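Local coordinates for protein TssK (Serratia sp. FS14, PDB 5Y0E) that probably serves as a trimeric baseplate component of the bacterial type VI secretion system, linking the baseplate to the membrane complex, at residues A[53-58]-A[180-185]; A[111-116]-A[148-153]; A[264-269]-A[296-301]; A[360-365]-A[404-409]. All coordinates share one frame; numbering follows the deposited sequence.

Overall arrangement
Along the chain, contact 2 falls within the span between the two segments of contact 1, and contacts 3 and 4 follow. Contacts 1 and 2 both reach one mixed sheet: 180-182 and 112-113 are its outermost strands within the chain, and the contact centres lie about 26 Å apart. Contact 3 joins helices 259-273 and 294-309, its centre about 29 Å from that of contact 1; like contact 2, it touches the second subunit. Contact 4 packs helix 355-365 against an antiparallel sheet, its centre about 65 Å from that of contact 2, across the middle of the chain. The elongated subunit thus runs from β to helical to β regions, consistent with the shoulder, neck and head of TssK.

Contact 1: residues A[53-58]-A[180-185]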
# COMPACT_ATOMS: atom_id res chain seq x y z
N THR A 53 2.10 -11.93 34.79
CA THR A 53 2.21 -12.34 36.18
C THR A 53 1.48 -13.65 36.43
O THR A 53 2.00 -14.53 37.12
CB THR A 53 1.67 -11.24 37.09
OG1 THR A 53 0.24 -11.32 37.12
CG2 THR A 53 2.05 -9.88 36.56
N LEU A 54 0.29 -13.82 35.87
CA LEU A 54 -0.41 -15.07 36.07
C LEU A 54 0.14 -16.20 35.23
O LEU A 54 -0.25 -17.35 35.45
CB LEU A 54 -1.90 -14.91 35.77
CG LEU A 54 -2.82 -14.99 36.98
CD1 LEU A 54 -2.66 -13.78 37.85
CD2 LEU A 54 -4.25 -15.13 36.54
N LEU A 55 1.00 -15.92 34.27
CA LEU A 55 1.61 -17.01 33.52
C LEU A 55 2.33 -17.95 34.45
O LEU A 55 2.47 -19.14 34.16
CB LEU A 55 2.58 -16.47 32.50
CG LEU A 55 1.89 -16.06 31.22
CD1 LEU A 55 2.91 -15.49 30.30
CD2 LEU A 55 1.24 -17.27 30.63
N ARG A 56 2.78 -17.44 35.58
CA ARG A 56 3.60 -18.20 36.50
C ARG A 56 2.80 -19.16 37.34
O ARG A 56 3.36 -19.78 38.24
CB ARG A 56 4.35 -17.24 37.40
CG ARG A 56 4.75 -16.01 36.64
CD ARG A 56 5.77 -15.20 37.37
NE ARG A 56 5.25 -14.64 38.60
CZ ARG A 56 5.58 -13.43 39.06
NH1 ARG A 56 6.42 -12.68 38.38
NH2 ARG A 56 5.06 -12.98 40.20
N GLN A 57 1.51 -19.32 37.07
CA GLN A 57 0.73 -20.28 37.84
C GLN A 57 -0.04 -21.21 36.93
O GLN A 57 -1.07 -21.77 37.33
CB GLN A 57 -0.21 -19.57 38.80
CG GLN A 57 0.29 -18.21 39.20
CD GLN A 57 -0.76 -17.43 39.98
OE1 GLN A 57 -1.89 -17.88 40.13
NE2 GLN A 57 -0.39 -16.24 40.46
N GLY A 58 0.43 -21.40 35.71
CA GLY A 58 -0.29 -22.27 34.81
C GLY A 58 -1.59 -21.70 34.34
O GLY A 58 -2.47 -22.44 33.93
N LEU A 180 4.35 -21.18 32.84
CA LEU A 180 4.19 -21.54 31.44
C LEU A 180 5.12 -20.72 30.57
O LEU A 180 5.32 -19.53 30.81
CB LEU A 180 2.76 -21.32 30.98
CG LEU A 180 1.64 -21.95 31.79
CD1 LEU A 180 0.37 -21.20 31.52
CD2 LEU A 180 1.47 -23.40 31.46
N ARG A 181 5.71 -21.38 29.58
CA ARG A 181 6.46 -20.71 28.53
C ARG A 181 5.61 -20.73 27.27
O ARG A 181 5.09 -21.78 26.88
CB ARG A 181 7.81 -21.37 28.27
CG ARG A 181 8.65 -20.66 27.23
CD ARG A 181 10.03 -21.29 27.12
NE ARG A 181 9.94 -22.73 26.95
CZ ARG A 181 10.04 -23.35 25.78
NH1 ARG A 181 10.24 -22.66 24.67
NH2 ARG A 181 9.93 -24.68 25.73
N LEU A 182 5.46 -19.57 26.65
CA LEU A 182 4.60 -19.43 25.49
C LEU A 182 5.42 -19.31 24.22
O LEU A 182 6.55 -18.81 24.23
CB LEU A 182 3.70 -18.20 25.62
CG LEU A 182 2.74 -18.23 26.79
CD1 LEU A 182 2.04 -16.89 26.90
CD2 LEU A 182 1.76 -19.33 26.60
N ASP A 183 4.85 -19.77 23.12
CA ASP A 183 5.47 -19.58 21.82
C ASP A 183 5.28 -18.13 21.38
O ASP A 183 4.30 -17.79 20.73
CB ASP A 183 4.88 -20.54 20.80
CG ASP A 183 5.48 -20.38 19.45
OD1 ASP A 183 6.43 -19.58 19.31
OD2 ASP A 183 5.00 -21.03 18.52
N THR A 184 6.25 -17.29 21.71
CA THR A 184 6.18 -15.88 21.35
C THR A 184 6.20 -15.63 19.85
O THR A 184 6.05 -14.48 19.44
CB THR A 184 7.33 -15.12 21.98
OG1 THR A 184 8.55 -15.77 21.63
CG2 THR A 184 7.18 -15.07 23.46
N ALA A 185 6.39 -16.63 19.01
CA ALA A 185 6.41 -16.34 17.60
C ALA A 185 5.03 -16.34 16.98
O ALA A 185 4.86 -15.80 15.89
CB ALA A 185 7.28 -17.35 16.85
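Leu55 spreads its two methyls over the end of Leu182: Leu55 CD1 lies 3.8 Å from Leu182 CD1, and Leu55 CD2 is equally near that same methyl. Leu180 crosses Leu55 at about a right angle, with Leu180 CD1 4.1 Å from Leu55 CD2. Its closer partner is the backbone of Gly58, where Leu180 CD1 comes within 3.5 Å of the carbonyl carbon, Gly58 C. With CG anti to its own carbonyl carbon (chi1 -52°), Leu180 turns its branches onto this glycine, whose positive phi of 71° accompanies the bend of the loop. A backbone bond from Leu180 N to Leu55 O, 3.1 Å long, fastens the loop to the strand. Leu55 O also receives a weak bond from Gly58 N, so one carbonyl both shapes the turn and docks it. The site is the start of 180-182, an outermost strand of the mixed sheet within this chain, and Ile60 and Leu50 add further apolar contacts. Leucine methyls around one polar link are consistent with a mainly apolar contact, in which the one cross-segment hydrogen bond sets the position of the loop against the strand.

Contact 2: residues A[111-116]-A[148-153]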
# COMPACT_ATOMS: atom_id res chain seq x y z
N ASP A 111 -30.38 -17.49 24.82
CA ASP A 111 -29.26 -16.60 24.56
C ASP A 111 -28.81 -15.82 25.78
O ASP A 111 -27.72 -15.25 25.77
CB ASP A 111 -29.61 -15.60 23.45
CG ASP A 111 -28.42 -15.26 22.60
OD1 ASP A 111 -27.80 -16.20 22.08
OD2 ASP A 111 -28.09 -14.06 22.46
N VAL A 112 -29.65 -15.75 26.81
CA VAL A 112 -29.32 -15.06 28.05
C VAL A 112 -29.52 -16.04 29.18
O VAL A 112 -30.51 -16.79 29.19
CB VAL A 112 -30.19 -13.82 28.26
CG1 VAL A 112 -29.67 -13.01 29.43
CG2 VAL A 112 -30.21 -13.00 27.00
N ILE A 113 -28.61 -16.03 30.13
CA ILE A 113 -28.71 -16.82 31.34
C ILE A 113 -28.48 -15.86 32.49
O ILE A 113 -27.87 -14.82 32.35
CB ILE A 113 -27.76 -18.01 31.43
CG1 ILE A 113 -26.33 -17.57 31.29
CG2 ILE A 113 -28.10 -19.07 30.43
CD1 ILE A 113 -25.37 -18.70 31.44
N PHE A 114 -29.03 -16.24 33.64
CA PHE A 114 -28.93 -15.42 34.82
C PHE A 114 -28.04 -16.06 35.87
O PHE A 114 -27.65 -15.42 36.83
CB PHE A 114 -30.33 -15.17 35.34
CG PHE A 114 -31.25 -14.57 34.32
CD1 PHE A 114 -31.87 -15.36 33.40
CD2 PHE A 114 -31.48 -13.22 34.28
CE1 PHE A 114 -32.70 -14.82 32.46
CE2 PHE A 114 -32.31 -12.68 33.34
CZ PHE A 114 -32.93 -13.48 32.43
N GLN A 115 -27.65 -17.28 35.58
CA GLN A 115 -26.83 -18.06 36.46
C GLN A 115 -25.75 -18.72 35.65
O GLN A 115 -26.06 -19.44 34.73
CB GLN A 115 -27.71 -19.15 36.99
CG GLN A 115 -27.67 -19.39 38.48
CD GLN A 115 -28.53 -20.57 38.82
OE1 GLN A 115 -28.63 -21.50 38.02
NE2 GLN A 115 -29.18 -20.53 39.97
N GLU A 116 -24.52 -18.42 36.00
CA GLU A 116 -23.39 -18.97 35.31
C GLU A 116 -23.41 -20.43 35.51
O GLU A 116 -23.74 -20.95 36.55
CB GLU A 116 -22.07 -18.42 35.83
CG GLU A 116 -21.23 -17.62 34.83
CD GLU A 116 -21.23 -18.16 33.41
OE1 GLU A 116 -20.98 -19.34 33.20
OE2 GLU A 116 -21.49 -17.38 32.49
N ARG A 148 -23.85 -9.35 29.38
CA ARG A 148 -22.42 -9.38 29.33
C ARG A 148 -22.01 -10.57 28.53
O ARG A 148 -22.50 -11.65 28.74
CB ARG A 148 -21.92 -9.47 30.74
CG ARG A 148 -20.47 -9.82 30.90
CD ARG A 148 -20.29 -10.45 32.25
NE ARG A 148 -18.98 -11.02 32.45
CZ ARG A 148 -18.33 -10.96 33.59
NH1 ARG A 148 -17.14 -11.50 33.71
NH2 ARG A 148 -18.88 -10.35 34.61
N LEU A 149 -21.12 -10.33 27.59
CA LEU A 149 -20.63 -11.36 26.68
C LEU A 149 -19.90 -12.47 27.35
O LEU A 149 -18.94 -12.26 28.03
CB LEU A 149 -19.69 -10.75 25.66
CG LEU A 149 -20.27 -10.25 24.36
CD1 LEU A 149 -19.13 -9.75 23.52
CD2 LEU A 149 -21.00 -11.34 23.64
N ARG A 150 -20.34 -13.69 27.08
CA ARG A 150 -19.73 -14.85 27.67
C ARG A 150 -18.53 -15.36 26.92
O ARG A 150 -18.54 -16.43 26.35
CB ARG A 150 -20.78 -15.93 27.84
CG ARG A 150 -21.98 -15.40 28.59
CD ARG A 150 -22.63 -16.43 29.45
NE ARG A 150 -22.70 -17.69 28.78
CZ ARG A 150 -22.23 -18.81 29.27
NH1 ARG A 150 -21.66 -18.82 30.43
NH2 ARG A 150 -22.32 -19.92 28.61
N LEU A 151 -17.48 -14.57 26.95
CA LEU A 151 -16.25 -14.89 26.31
C LEU A 151 -15.56 -15.89 27.17
O LEU A 151 -15.71 -15.92 28.36
CB LEU A 151 -15.40 -13.65 26.18
CG LEU A 151 -15.92 -12.60 25.24
CD1 LEU A 151 -14.96 -11.45 25.24
CD2 LEU A 151 -16.02 -13.19 23.86
N ARG A 152 -14.76 -16.73 26.56
CA ARG A 152 -14.11 -17.73 27.31
C ARG A 152 -12.80 -18.19 26.74
O ARG A 152 -12.68 -18.39 25.55
CB ARG A 152 -15.05 -18.92 27.35
CG ARG A 152 -14.44 -20.14 27.97
CD ARG A 152 -15.19 -21.39 27.65
NE ARG A 152 -16.43 -21.41 28.36
CZ ARG A 152 -17.12 -22.50 28.59
NH1 ARG A 152 -16.64 -23.65 28.16
NH2 ARG A 152 -18.28 -22.44 29.23
N LEU A 153 -11.79 -18.34 27.58
CA LEU A 153 -10.50 -18.85 27.15
C LEU A 153 -10.55 -20.35 27.20
O LEU A 153 -11.03 -20.88 28.16
CB LEU A 153 -9.42 -18.35 28.06
CG LEU A 153 -9.31 -16.86 27.95
CD1 LEU A 153 -8.79 -16.29 29.23
CD2 LEU A 153 -8.46 -16.47 26.79
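A salt bridge with an apolar lid joins Glu116 and Ile113 to Arg150, linking strand 112-113 and the loop just after it to a break in strand 142-155 of the same mixed sheet. The two strands are not neighbours, since 124-131 runs between them, and the nearest CA atoms, those of Glu116 and Arg150, remain 9.4 Å apart. Long side chains therefore make the connection. Arg150 NH1 donates to Glu116 OE2 at a modelled 2.5 Å, a length so short that its exact value is doubtful. The acceptor uses its syn lone pair, and the carboxylate and guanidinium planes are only 21° apart. Both carboxylate oxygens face this one nitrogen at the edge of the cation, Glu116 OE1 lying 2.9 Å from Arg150 NH1, but only OE2 makes the hydrogen bond. Ile113 comes instead over a face: its CD1 sits 3.8 Å from Arg150 CZ, offset toward the rim. The first torsion of Ile113 places CG1 between the backbone N and the carbonyl carbon (chi1 57°), and an extended chi2 carries the methyl outward to that face. At Arg150 the backbone forms an inverse gamma turn, with a weak bond from Leu151 N to Leu149 O, and this turn interrupts strand 142-155. Bends at chi2 and chi3 then lead the guanidinium to where Arg150 NE donates to the carbonyl oxygen of Ala122. That second bond, together with Glu116, would limit the rotation of the guanidinium. Elsewhere on 111-116, Asp111, Val112 and Phe114 pack on Leu134, Asn135 and Val137 of the second subunit.

Contact 3: residues A[264-269]-A[296-301]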
# COMPACT_ATOMS: atom_id res chain seq x y z
N ALA A 264 -0.01 -7.71 1.18
CA ALA A 264 -0.11 -7.55 -0.26
C ALA A 264 1.01 -6.67 -0.81
O ALA A 264 1.52 -6.91 -1.90
CB ALA A 264 -1.47 -6.97 -0.62
N ASP A 265 1.40 -5.65 -0.07
CA ASP A 265 2.51 -4.84 -0.54
C ASP A 265 3.82 -5.63 -0.50
O ASP A 265 4.61 -5.57 -1.43
CB ASP A 265 2.63 -3.56 0.29
CG ASP A 265 1.61 -2.51 -0.10
OD1 ASP A 265 0.87 -2.66 -1.08
OD2 ASP A 265 1.55 -1.49 0.60
N TRP A 266 4.05 -6.37 0.57
CA TRP A 266 5.33 -7.04 0.74
C TRP A 266 5.46 -8.23 -0.21
O TRP A 266 6.56 -8.51 -0.69
CB TRP A 266 5.48 -7.45 2.20
CG TRP A 266 5.75 -6.29 3.09
CD1 TRP A 266 5.72 -5.00 2.74
CD2 TRP A 266 6.12 -6.32 4.46
NE1 TRP A 266 6.05 -4.22 3.79
CE2 TRP A 266 6.30 -5.01 4.87
CE3 TRP A 266 6.35 -7.33 5.38
CZ2 TRP A 266 6.69 -4.67 6.15
CZ3 TRP A 266 6.71 -6.99 6.66
CH2 TRP A 266 6.88 -5.68 7.03
N LEU A 267 4.36 -8.90 -0.52
CA LEU A 267 4.41 -9.98 -1.48
C LEU A 267 4.86 -9.49 -2.84
O LEU A 267 5.69 -10.11 -3.50
CB LEU A 267 3.05 -10.63 -1.57
CG LEU A 267 2.86 -11.70 -2.62
CD1 LEU A 267 3.80 -12.86 -2.37
CD2 LEU A 267 1.43 -12.16 -2.57
N GLN A 268 4.32 -8.35 -3.28
CA GLN A 268 4.73 -7.79 -4.55
C GLN A 268 6.18 -7.38 -4.51
O GLN A 268 6.93 -7.63 -5.45
CB GLN A 268 3.84 -6.60 -4.91
CG GLN A 268 2.43 -6.95 -5.30
CD GLN A 268 1.52 -5.71 -5.33
OE1 GLN A 268 1.61 -4.89 -6.22
NE2 GLN A 268 0.67 -5.60 -4.35
N PHE A 269 6.59 -6.73 -3.44
CA PHE A 269 8.00 -6.46 -3.23
C PHE A 269 8.82 -7.73 -3.44
O PHE A 269 9.79 -7.73 -4.20
CB PHE A 269 8.17 -5.89 -1.83
CG PHE A 269 9.52 -5.30 -1.55
CD1 PHE A 269 10.43 -5.13 -2.55
CD2 PHE A 269 9.86 -4.94 -0.27
CE1 PHE A 269 11.64 -4.60 -2.29
CE2 PHE A 269 11.07 -4.42 -0.01
CZ PHE A 269 11.97 -4.26 -1.01
N LEU A 296 3.26 -17.73 10.10
CA LEU A 296 3.67 -18.57 8.99
C LEU A 296 3.84 -17.76 7.71
O LEU A 296 4.92 -17.73 7.12
CB LEU A 296 2.67 -19.68 8.76
CG LEU A 296 3.07 -20.51 7.55
CD1 LEU A 296 4.24 -21.40 7.89
CD2 LEU A 296 1.92 -21.32 7.02
N CYS A 297 2.77 -17.09 7.27
CA CYS A 297 2.79 -16.46 5.96
C CYS A 297 3.69 -15.24 5.95
O CYS A 297 4.41 -15.02 4.98
CB CYS A 297 1.37 -16.12 5.47
SG CYS A 297 0.39 -14.90 6.36
N PHE A 298 3.70 -14.45 7.02
CA PHE A 298 4.68 -13.38 7.07
C PHE A 298 6.08 -13.94 7.21
O PHE A 298 7.04 -13.36 6.69
CB PHE A 298 4.39 -12.42 8.22
CG PHE A 298 3.51 -11.27 7.83
CD1 PHE A 298 4.06 -10.11 7.33
CD2 PHE A 298 2.15 -11.37 7.95
CE1 PHE A 298 3.25 -9.06 6.95
CE2 PHE A 298 1.33 -10.33 7.57
CZ PHE A 298 1.88 -9.17 7.07
N GLY A 299 6.22 -15.05 7.91
CA GLY A 299 7.53 -15.64 8.07
C GLY A 299 8.16 -15.96 6.74
O GLY A 299 9.32 -15.67 6.51
N LYS A 300 7.39 -16.52 5.83
CA LYS A 300 7.94 -16.83 4.52
C LYS A 300 8.29 -15.57 3.77
O LYS A 300 9.30 -15.52 3.08
CB LYS A 300 6.94 -17.67 3.73
CG LYS A 300 6.34 -18.74 4.55
CD LYS A 300 6.21 -20.04 3.82
CE LYS A 300 5.07 -20.03 2.85
NZ LYS A 300 4.48 -21.40 2.75
N LEU A 301 7.47 -14.54 3.90
CA LEU A 301 7.71 -13.30 3.19
C LEU A 301 8.95 -12.60 3.71
O LEU A 301 9.79 -12.13 2.94
CB LEU A 301 6.47 -12.40 3.30
CG LEU A 301 6.01 -11.57 2.12
CD1 LEU A 301 5.99 -12.43 0.88
CD2 LEU A 301 4.63 -11.00 2.37
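Leu301 wedges its two methyls against the backbone of helix 264-269, in a buried core shared with Trp266, Leu267 and Phe298 that contrasts with the exposed Leu296 and Lys300. Leu301 CD2 is 3.6 Å from Leu267 N and 3.7 Å from Trp266 CB. The leucine side chains cross at about a right angle, and the extended first torsion of Leu267 (chi1 175°) carries its CD1 to Leu301 CD1, 3.9 Å away. Beside them, the CE3-CZ3 side of the indole meets the CD1-CE1 side of the phenyl ring, with Trp266 CE3 near the phenyl plane and 3.9 Å from Phe298 CE1. Their planes stand at 77°, and the centroids of the six-membered rings are 5.9 Å apart. The helix segments run broadly parallel, 32° from alignment, with axes 10.6 Å apart, in the helical region formed with helices 197-222 and 229-253. These two helices add contacts to the indole through Phe202, Ile203 and Leu206 on the first and Gln247 on the second. On the looser side of 264-269, the partly exposed Gln268 folds back so that its NE2 donates to Ala264 O at 2.9 Å, and its side chain packs on Arg243 of the second subunit.

Contact 4: residues A[360-365]-A[404-409]; sequences THFPAQ and TYFELE
The last turns of helix 355-365 pass over strand 404-408 at a distance that side chains alone can bridge, the nearest CA atoms, of Pro363 and Phe406, being 8.2 Å apart. The helix is kinked at Pro363, whose ring nitrogen carries no hydrogen for a bond to the preceding turn; beyond it, Gln365 N returns to His361 O at 2.8 Å. Phe406 stands up from the strand and meets two consecutive helix residues. Phe362 CD2 lies over one face of the Phe406 ring, toward its rim, 3.8 Å from Phe406 CE2. The ring planes differ by 25°, but they are slid so far apart, with centroids separated by 5.1 Å, that they barely overlap. An extended first torsion, CG opposite the backbone N (chi1 -175°), carries the Phe362 ring out to this position. Pro363 CG approaches a different corner, 3.9 Å from Phe406 CE1. Here the helix packs on the antiparallel sheet of the C-terminal part of the chain: Val349 of the neighbouring strand touches both phenylalanines, and Leu387 and Thr389 of strand 387-389 also touch Phe406. The chemistry thus implies an association of helix and strand through apolar packing, with no hydrogen bond between the two segments.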
# COMPACT_ATOMS: atom_id res chain seq x y z
N THR A 360 43.77 9.26 14.95
CA THR A 360 44.01 9.68 16.30
C THR A 360 42.82 10.34 16.93
O THR A 360 42.36 9.92 17.96
CB THR A 360 45.24 10.59 16.39
OG1 THR A 360 45.12 11.63 15.43
CG2 THR A 360 46.46 9.83 16.05
N HIS A 361 42.28 11.35 16.30
CA HIS A 361 41.17 12.04 16.89
C HIS A 361 39.87 11.27 17.01
O HIS A 361 39.16 11.40 17.98
CB HIS A 361 40.89 13.33 16.14
CG HIS A 361 42.04 14.30 16.17
ND1 HIS A 361 41.88 15.63 15.89
CD2 HIS A 361 43.34 14.11 16.44
CE1 HIS A 361 43.05 16.23 15.99
NE2 HIS A 361 43.96 15.33 16.32
N PHE A 362 39.54 10.45 16.03
CA PHE A 362 38.27 9.75 16.10
C PHE A 362 38.11 8.86 17.31
O PHE A 362 37.11 8.92 17.98
CB PHE A 362 38.03 8.94 14.85
CG PHE A 362 36.69 8.30 14.81
CD1 PHE A 362 35.61 8.97 14.34
CD2 PHE A 362 36.53 7.02 15.25
CE1 PHE A 362 34.38 8.39 14.31
CE2 PHE A 362 35.30 6.43 15.23
CZ PHE A 362 34.22 7.12 14.76
N PRO A 363 39.10 8.04 17.59
CA PRO A 363 39.01 7.12 18.72
C PRO A 363 38.93 7.82 20.05
O PRO A 363 38.45 7.22 20.99
CB PRO A 363 40.29 6.32 18.63
CG PRO A 363 40.74 6.48 17.24
CD PRO A 363 40.35 7.85 16.86
N ALA A 364 39.42 9.05 20.15
CA ALA A 364 39.35 9.81 21.36
C ALA A 364 38.05 10.58 21.43
O ALA A 364 37.38 10.58 22.43
CB ALA A 364 40.52 10.76 21.43
N GLN A 365 37.68 11.22 20.34
CA GLN A 365 36.48 12.02 20.32
C GLN A 365 35.16 11.29 20.16
O GLN A 365 34.11 11.91 20.13
CB GLN A 365 36.59 13.08 19.24
CG GLN A 365 37.38 14.27 19.68
CD GLN A 365 38.22 14.85 18.58
OE1 GLN A 365 39.43 14.73 18.59
NE2 GLN A 365 37.57 15.49 17.63
N THR A 404 37.89 3.20 7.46
CA THR A 404 38.65 2.66 8.56
C THR A 404 37.69 1.94 9.47
O THR A 404 36.55 2.37 9.65
CB THR A 404 39.37 3.76 9.31
OG1 THR A 404 40.24 4.42 8.40
CG2 THR A 404 40.20 3.21 10.42
N TYR A 405 38.15 0.83 10.02
CA TYR A 405 37.32 -0.07 10.79
C TYR A 405 37.87 -0.12 12.20
O TYR A 405 39.03 -0.48 12.40
CB TYR A 405 37.29 -1.45 10.15
CG TYR A 405 36.56 -1.40 8.86
CD1 TYR A 405 37.17 -0.90 7.72
CD2 TYR A 405 35.25 -1.82 8.78
CE1 TYR A 405 36.50 -0.83 6.55
CE2 TYR A 405 34.57 -1.76 7.61
CZ TYR A 405 35.19 -1.26 6.50
OH TYR A 405 34.48 -1.22 5.34
N PHE A 406 37.04 0.25 13.15
CA PHE A 406 37.42 0.26 14.55
C PHE A 406 36.62 -0.82 15.25
O PHE A 406 35.39 -0.82 15.20
CB PHE A 406 37.14 1.62 15.17
CG PHE A 406 37.90 2.72 14.55
CD1 PHE A 406 39.18 3.01 14.97
CD2 PHE A 406 37.35 3.46 13.52
CE1 PHE A 406 39.89 4.02 14.40
CE2 PHE A 406 38.07 4.48 12.95
CZ PHE A 406 39.34 4.76 13.39
N GLU A 407 37.31 -1.74 15.89
CA GLU A 407 36.63 -2.67 16.78
C GLU A 407 36.47 -2.01 18.14
O GLU A 407 37.33 -1.24 18.59
CB GLU A 407 37.43 -3.96 16.90
CG GLU A 407 36.74 -5.07 17.66
CD GLU A 407 37.22 -6.44 17.24
OE1 GLU A 407 38.33 -6.52 16.66
OE2 GLU A 407 36.50 -7.43 17.48
N LEU A 408 35.33 -2.27 18.78
CA LEU A 408 35.12 -1.85 20.16
C LEU A 408 35.86 -2.78 21.11
O LEU A 408 35.86 -4.00 20.93
CB LEU A 408 33.64 -1.84 20.50
CG LEU A 408 32.86 -0.61 20.03
CD1 LEU A 408 32.70 -0.59 18.53
CD2 LEU A 408 31.51 -0.56 20.69
N GLU A 409 36.58 -2.19 22.04
CA GLU A 409 37.37 -2.97 22.97
C GLU A 409 36.46 -3.49 24.02
O GLU A 409 35.75 -2.74 24.66
CB GLU A 409 38.45 -2.13 23.62
CG GLU A 409 39.33 -1.39 22.63
CD GLU A 409 40.70 -1.05 23.18
OE1 GLU A 409 40.78 -0.60 24.34
OE2 GLU A 409 41.69 -1.23 22.47